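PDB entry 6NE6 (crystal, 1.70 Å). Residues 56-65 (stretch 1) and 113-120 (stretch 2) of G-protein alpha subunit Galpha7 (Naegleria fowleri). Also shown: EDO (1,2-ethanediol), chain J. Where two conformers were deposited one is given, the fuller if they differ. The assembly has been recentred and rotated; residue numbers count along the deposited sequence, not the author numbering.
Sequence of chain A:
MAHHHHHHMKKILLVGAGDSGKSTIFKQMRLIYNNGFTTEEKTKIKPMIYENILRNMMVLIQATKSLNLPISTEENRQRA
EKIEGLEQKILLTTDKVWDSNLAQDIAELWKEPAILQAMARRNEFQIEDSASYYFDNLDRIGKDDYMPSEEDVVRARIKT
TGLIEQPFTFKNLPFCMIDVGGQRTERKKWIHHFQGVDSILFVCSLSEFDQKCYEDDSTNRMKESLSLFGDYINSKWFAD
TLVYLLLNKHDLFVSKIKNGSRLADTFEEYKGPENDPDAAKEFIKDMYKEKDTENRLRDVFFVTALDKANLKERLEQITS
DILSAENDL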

ATOM      1  N   ASN A  56      -1.959  11.147 -10.579  1.00 12.61           N
ATOM      2  CA  ASN A  56      -0.515  11.206 -10.375  1.00 12.69           C
ATOM      3  C   ASN A  56       0.116  12.276 -11.257  1.00 11.93           C
ATOM      4  O   ASN A  56       0.975  13.031 -10.798  1.00 12.44           O
ATOM      5  CB  ASN A  56       0.115   9.853 -10.681  1.00 12.40           C
ATOM      6  CG  ASN A  56      -0.163   8.835  -9.627  1.00 22.75           C
ATOM      7  OD1 ASN A  56      -0.243   9.161  -8.441  1.00 21.32           O
ATOM      8  ND2 ASN A  56      -0.254   7.574 -10.042  1.00 15.81           N
ATOM      9  N   MET A  57      -0.297  12.348 -12.529  1.00 11.78           N
ATOM     10  CA  MET A  57       0.258  13.385 -13.400  1.00 12.46           C
ATOM     11  C   MET A  57      -0.154  14.772 -12.929  1.00 11.99           C
ATOM     12  O   MET A  57       0.643  15.707 -12.989  1.00 12.87           O
ATOM     13  CB  MET A  57      -0.161  13.169 -14.855  1.00 12.79           C
ATOM     14  CG  MET A  57       0.561  14.119 -15.833  1.00 13.92           C
ATOM     15  SD  MET A  57       2.374  14.157 -15.662  1.00 14.82           S
ATOM     16  CE  MET A  57       2.856  12.643 -16.496  1.00 16.14           C
ATOM     17  N   MET A  58      -1.388  14.919 -12.423  1.00 14.34           N
ATOM     18  CA  MET A  58      -1.823  16.206 -11.892  0.56 15.96           C
ATOM     19  C   MET A  58      -0.945  16.644 -10.731  1.00 14.06           C
ATOM     20  O   MET A  58      -0.554  17.818 -10.641  1.00 14.53           O
ATOM     21  CB  MET A  58      -3.278  16.119 -11.439  0.56 12.70           C
ATOM     22  CG  MET A  58      -3.748  17.326 -10.676  0.56 20.24           C
ATOM     23  SD  MET A  58      -3.719  18.770 -11.736  0.56 22.21           S
ATOM     24  CE  MET A  58      -4.927  19.798 -10.901  0.56 23.23           C
ATOM     25  N   VAL A  59      -0.643  15.714  -9.824  1.00 12.07           N
ATOM     26  CA  VAL A  59       0.203  16.025  -8.675  1.00 15.05           C
ATOM     27  C   VAL A  59       1.579  16.464  -9.142  1.00 14.30           C
ATOM     28  O   VAL A  59       2.147  17.432  -8.622  1.00 16.54           O
ATOM     29  CB  VAL A  59       0.289  14.818  -7.727  1.00 14.70           C
ATOM     30  CG1 VAL A  59       1.326  15.087  -6.618  1.00 15.87           C
ATOM     31  CG2 VAL A  59      -1.079  14.549  -7.104  1.00 16.89           C
ATOM     32  N   LEU A  60       2.130  15.770 -10.142  1.00 13.05           N
ATOM     33  CA  LEU A  60       3.428  16.165 -10.686  1.00 13.31           C
ATOM     34  C   LEU A  60       3.373  17.556 -11.308  1.00 13.70           C
ATOM     35  O   LEU A  60       4.297  18.355 -11.130  1.00 14.83           O
ATOM     36  CB  LEU A  60       3.910  15.124 -11.701  1.00 13.96           C
ATOM     37  CG  LEU A  60       4.367  13.820 -11.029  1.00 14.80           C
ATOM     38  CD1 LEU A  60       4.504  12.681 -12.006  1.00 16.28           C
ATOM     39  CD2 LEU A  60       5.698  14.055 -10.303  1.00 16.41           C
ATOM     40  N   ILE A  61       2.296  17.868 -12.038  1.00 13.83           N
ATOM     41  CA  ILE A  61       2.170  19.203 -12.617  1.00 14.93           C
ATOM     42  C   ILE A  61       2.151  20.251 -11.515  1.00 13.54           C
ATOM     43  O   ILE A  61       2.861  21.262 -11.583  1.00 16.10           O
ATOM     44  CB  ILE A  61       0.912  19.296 -13.498  1.00 12.98           C
ATOM     45  CG1 ILE A  61       1.065  18.428 -14.739  1.00 13.72           C
ATOM     46  CG2 ILE A  61       0.646  20.769 -13.909  1.00 15.25           C
ATOM     47  CD1 ILE A  61      -0.273  18.129 -15.447  1.00 14.20           C
ATOM     48  N   GLN A  62       1.337  20.036 -10.482  1.00 12.55           N
ATOM     49  CA  GLN A  62       1.295  20.983  -9.367  0.59 17.52           C
ATOM     50  C   GLN A  62       2.663  21.104  -8.707  1.00 15.71           C
ATOM     51  O   GLN A  62       3.068  22.197  -8.288  1.00 19.79           O
ATOM     52  CB  GLN A  62       0.252  20.555  -8.330  0.59 18.98           C
ATOM     53  CG  GLN A  62      -1.160  20.442  -8.863  0.59 25.99           C
ATOM     54  CD  GLN A  62      -1.517  21.579  -9.784  0.59 26.80           C
ATOM     55  OE1 GLN A  62      -1.414  22.754  -9.423  0.59 31.53           O
ATOM     56  NE2 GLN A  62      -1.929  21.237 -10.994  0.59 27.49           N
ATOM     57  N   ALA A  63       3.382  19.985  -8.614  1.00 14.54           N
ATOM     58  CA  ALA A  63       4.708  19.989  -8.002  1.00 15.32           C
ATOM     59  C   ALA A  63       5.677  20.873  -8.781  1.00 19.33           C
ATOM     60  O   ALA A  63       6.513  21.558  -8.181  1.00 19.38           O
ATOM     61  CB  ALA A  63       5.239  18.559  -7.909  1.00 15.78           C
ATOM     62  N   THR A  64       5.604  20.864 -10.122  1.00 17.93           N
ATOM     63  CA  THR A  64       6.502  21.738 -10.882  1.00 18.26           C
ATOM     64  C   THR A  64       6.211  23.198 -10.576  1.00 20.17           C
ATOM     65  O   THR A  64       7.123  24.036 -10.576  1.00 20.85           O
ATOM     66  CB  THR A  64       6.398  21.524 -12.403  1.00 15.60           C
ATOM     67  OG1 THR A  64       5.138  22.023 -12.896  1.00 16.55           O
ATOM     68  CG2 THR A  64       6.610  20.069 -12.806  1.00 16.50           C
ATOM     69  N   LYS A  65       4.948  23.517 -10.305  1.00 20.84           N
ATOM     70  CA  LYS A  65       4.600  24.882  -9.932  1.00 23.49           C
ATOM     71  C   LYS A  65       5.141  25.229  -8.549  1.00 28.56           C
ATOM     72  O   LYS A  65       5.699  26.316  -8.354  1.00 27.96           O
ATOM     73  CB  LYS A  65       3.085  25.059 -10.002  1.00 23.93           C
ATOM     74  CG  LYS A  65       2.566  24.985 -11.424  1.00 26.55           C
ATOM     75  CD  LYS A  65       1.053  25.045 -11.461  1.00 39.75           C
ATOM     76  CE  LYS A  65       0.556  25.189 -12.884  1.00 48.48           C
ATOM     77  NZ  LYS A  65      -0.930  25.316 -12.948  1.00 53.24           N
ATOM     78  N   PRO A 113      11.130  17.459 -18.723  1.00 14.22           N
ATOM     79  CA  PRO A 113      12.144  17.527 -17.656  1.00 16.93           C
ATOM     80  C   PRO A 113      11.629  18.111 -16.350  1.00 15.95           C
ATOM     81  O   PRO A 113      12.012  17.624 -15.276  1.00 15.91           O
ATOM     82  CB  PRO A 113      13.254  18.392 -18.277  1.00 18.30           C
ATOM     83  CG  PRO A 113      12.672  18.986 -19.529  1.00 24.41           C
ATOM     84  CD  PRO A 113      11.611  18.029 -19.988  1.00 15.03           C
ATOM     85  N   ALA A 114      10.756  19.122 -16.395  1.00 14.39           N
ATOM     86  CA  ALA A 114      10.218  19.660 -15.144  1.00 14.47           C
ATOM     87  C   ALA A 114       9.446  18.597 -14.376  1.00 19.97           C
ATOM     88  O   ALA A 114       9.565  18.495 -13.149  1.00 14.83           O
ATOM     89  CB  ALA A 114       9.319  20.866 -15.413  1.00 17.59           C
ATOM     90  N   ILE A 115       8.641  17.803 -15.088  1.00 13.67           N
ATOM     91  CA  ILE A 115       7.891  16.712 -14.469  1.00 13.77           C
ATOM     92  C   ILE A 115       8.844  15.708 -13.826  1.00 15.23           C
ATOM     93  O   ILE A 115       8.624  15.249 -12.699  1.00 14.14           O
ATOM     94  CB  ILE A 115       6.990  16.039 -15.524  1.00 12.47           C
ATOM     95  CG1 ILE A 115       5.893  17.005 -15.958  1.00 15.95           C
ATOM     96  CG2 ILE A 115       6.405  14.718 -15.000  1.00 14.17           C
ATOM     97  CD1 ILE A 115       4.851  17.308 -14.841  1.00 14.85           C
ATOM     98  N   LEU A 116       9.905  15.338 -14.542  1.00 12.27           N
ATOM     99  CA  LEU A 116      10.832  14.341 -14.014  1.00 13.43           C
ATOM    100  C   LEU A 116      11.631  14.883 -12.831  1.00 14.58           C
ATOM    101  O   LEU A 116      12.004  14.119 -11.932  1.00 14.87           O
ATOM    102  CB  LEU A 116      11.757  13.835 -15.135  1.00 17.54           C
ATOM    103  CG  LEU A 116      11.045  12.949 -16.177  1.00 14.64           C
ATOM    104  CD1 LEU A 116      11.956  12.522 -17.336  1.00 20.39           C
ATOM    105  CD2 LEU A 116      10.400  11.722 -15.516  1.00 15.50           C
ATOM    106  N   GLN A 117      11.895  16.189 -12.804  1.00 14.47           N
ATOM    107  CA  GLN A 117      12.534  16.788 -11.630  1.00 13.85           C
ATOM    108  C   GLN A 117      11.612  16.705 -10.422  1.00 13.45           C
ATOM    109  O   GLN A 117      12.056  16.436  -9.296  1.00 15.34           O
ATOM    110  CB  GLN A 117      12.907  18.245 -11.925  1.00 16.02           C
ATOM    111  CG  GLN A 117      14.135  18.439 -12.845  1.00 15.36           C
ATOM    112  CD  GLN A 117      15.460  18.134 -12.150  1.00 16.26           C
ATOM    113  OE1 GLN A 117      15.553  18.156 -10.914  1.00 18.35           O
ATOM    114  NE2 GLN A 117      16.486  17.840 -12.937  1.00 16.75           N
ATOM    115  N   ALA A 118      10.324  16.953 -10.636  1.00 13.74           N
ATOM    116  CA  ALA A 118       9.360  16.796  -9.551  1.00 14.70           C
ATOM    117  C   ALA A 118       9.300  15.346  -9.101  1.00 13.88           C
ATOM    118  O   ALA A 118       9.239  15.058  -7.898  1.00 17.95           O
ATOM    119  CB  ALA A 118       7.981  17.285 -10.002  1.00 17.34           C
ATOM    120  N   MET A 119       9.326  14.413 -10.059  1.00 13.59           N
ATOM    121  CA  MET A 119       9.281  12.992  -9.720  1.00 15.81           C
ATOM    122  C   MET A 119      10.504  12.561  -8.915  1.00 16.98           C
ATOM    123  O   MET A 119      10.396  11.685  -8.042  1.00 17.34           O
ATOM    124  CB  MET A 119       9.152  12.149 -10.994  1.00 14.78           C
ATOM    125  CG  MET A 119       8.875  10.682 -10.731  1.00 17.42           C
ATOM    126  SD  MET A 119       7.273  10.498  -9.905  1.00 20.04           S
ATOM    127  CE  MET A 119       7.101   8.744  -9.849  1.00 30.88           C
ATOM    128  N   ALA A 120      11.674  13.160  -9.180  1.00 13.30           N
ATOM    129  CA  ALA A 120      12.853  12.846  -8.382  1.00 13.73           C
ATOM    130  C   ALA A 120      12.672  13.258  -6.926  1.00 19.51           C
ATOM    131  O   ALA A 120      13.337  12.712  -6.034  1.00 18.00           O
ATOM    132  CB  ALA A 120      14.089  13.534  -8.975  1.00 15.40           C
TER
HETATM  133  C1  EDO J 409       0.019  23.861 -16.053  1.00 50.04           C
HETATM  134  O1  EDO J 409      -1.001  24.824 -15.757  1.00 49.47           O
HETATM  135  C2  EDO J 409       1.177  24.552 -16.761  1.00 53.41           C
HETATM  136  O2  EDO J 409       1.420  25.829 -16.161  1.00 60.17           O

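Ile115 is the centre of this contact. Its CA-to-CB bond points sideways, but with chi1 and chi2 both m the chain turns its end into the other helix as a knob among Met57, Leu60, Ile61 and Thr64. Ile115 CD1 reaches deepest, lying 3.9 Å from Leu60 CB, Ile61 CG1 and Thr64 CG2 and 4.1 Å from Met57 SD. Isoleucine suits the place: its longer arm reaches all four residues, while its CG2 branch packs against Met57 and Leu60.

Beside the knob the helices, crossing almost at right angles with axes 8.5 Å apart, meet through small residues. Ala63 CB and Ala118 CB are 3.7 Å apart, and their CA atoms 5.9 Å; alanine leaves little side chain between the backbones. Leu60, pointing toward the partner helix, reaches further: its CD2 packs 4.0 Å from Ala118 CB and 3.9 Å from Met119 SD.

Thr64 brings the polar edge. Its CG2 faces the second helix, 3.8 Å from Ala114 CB and 3.4 Å from Ala114 O, while its OG1 donates a hydrogen bond to Ile61 O (2.7 Å) in its own helix. Threonine thus buries a hydroxyl without needing a partner across the interface. No hydrogen bond joins the stretches; mainly apolar packing holds the contact, which buries 368 Å² over both sides.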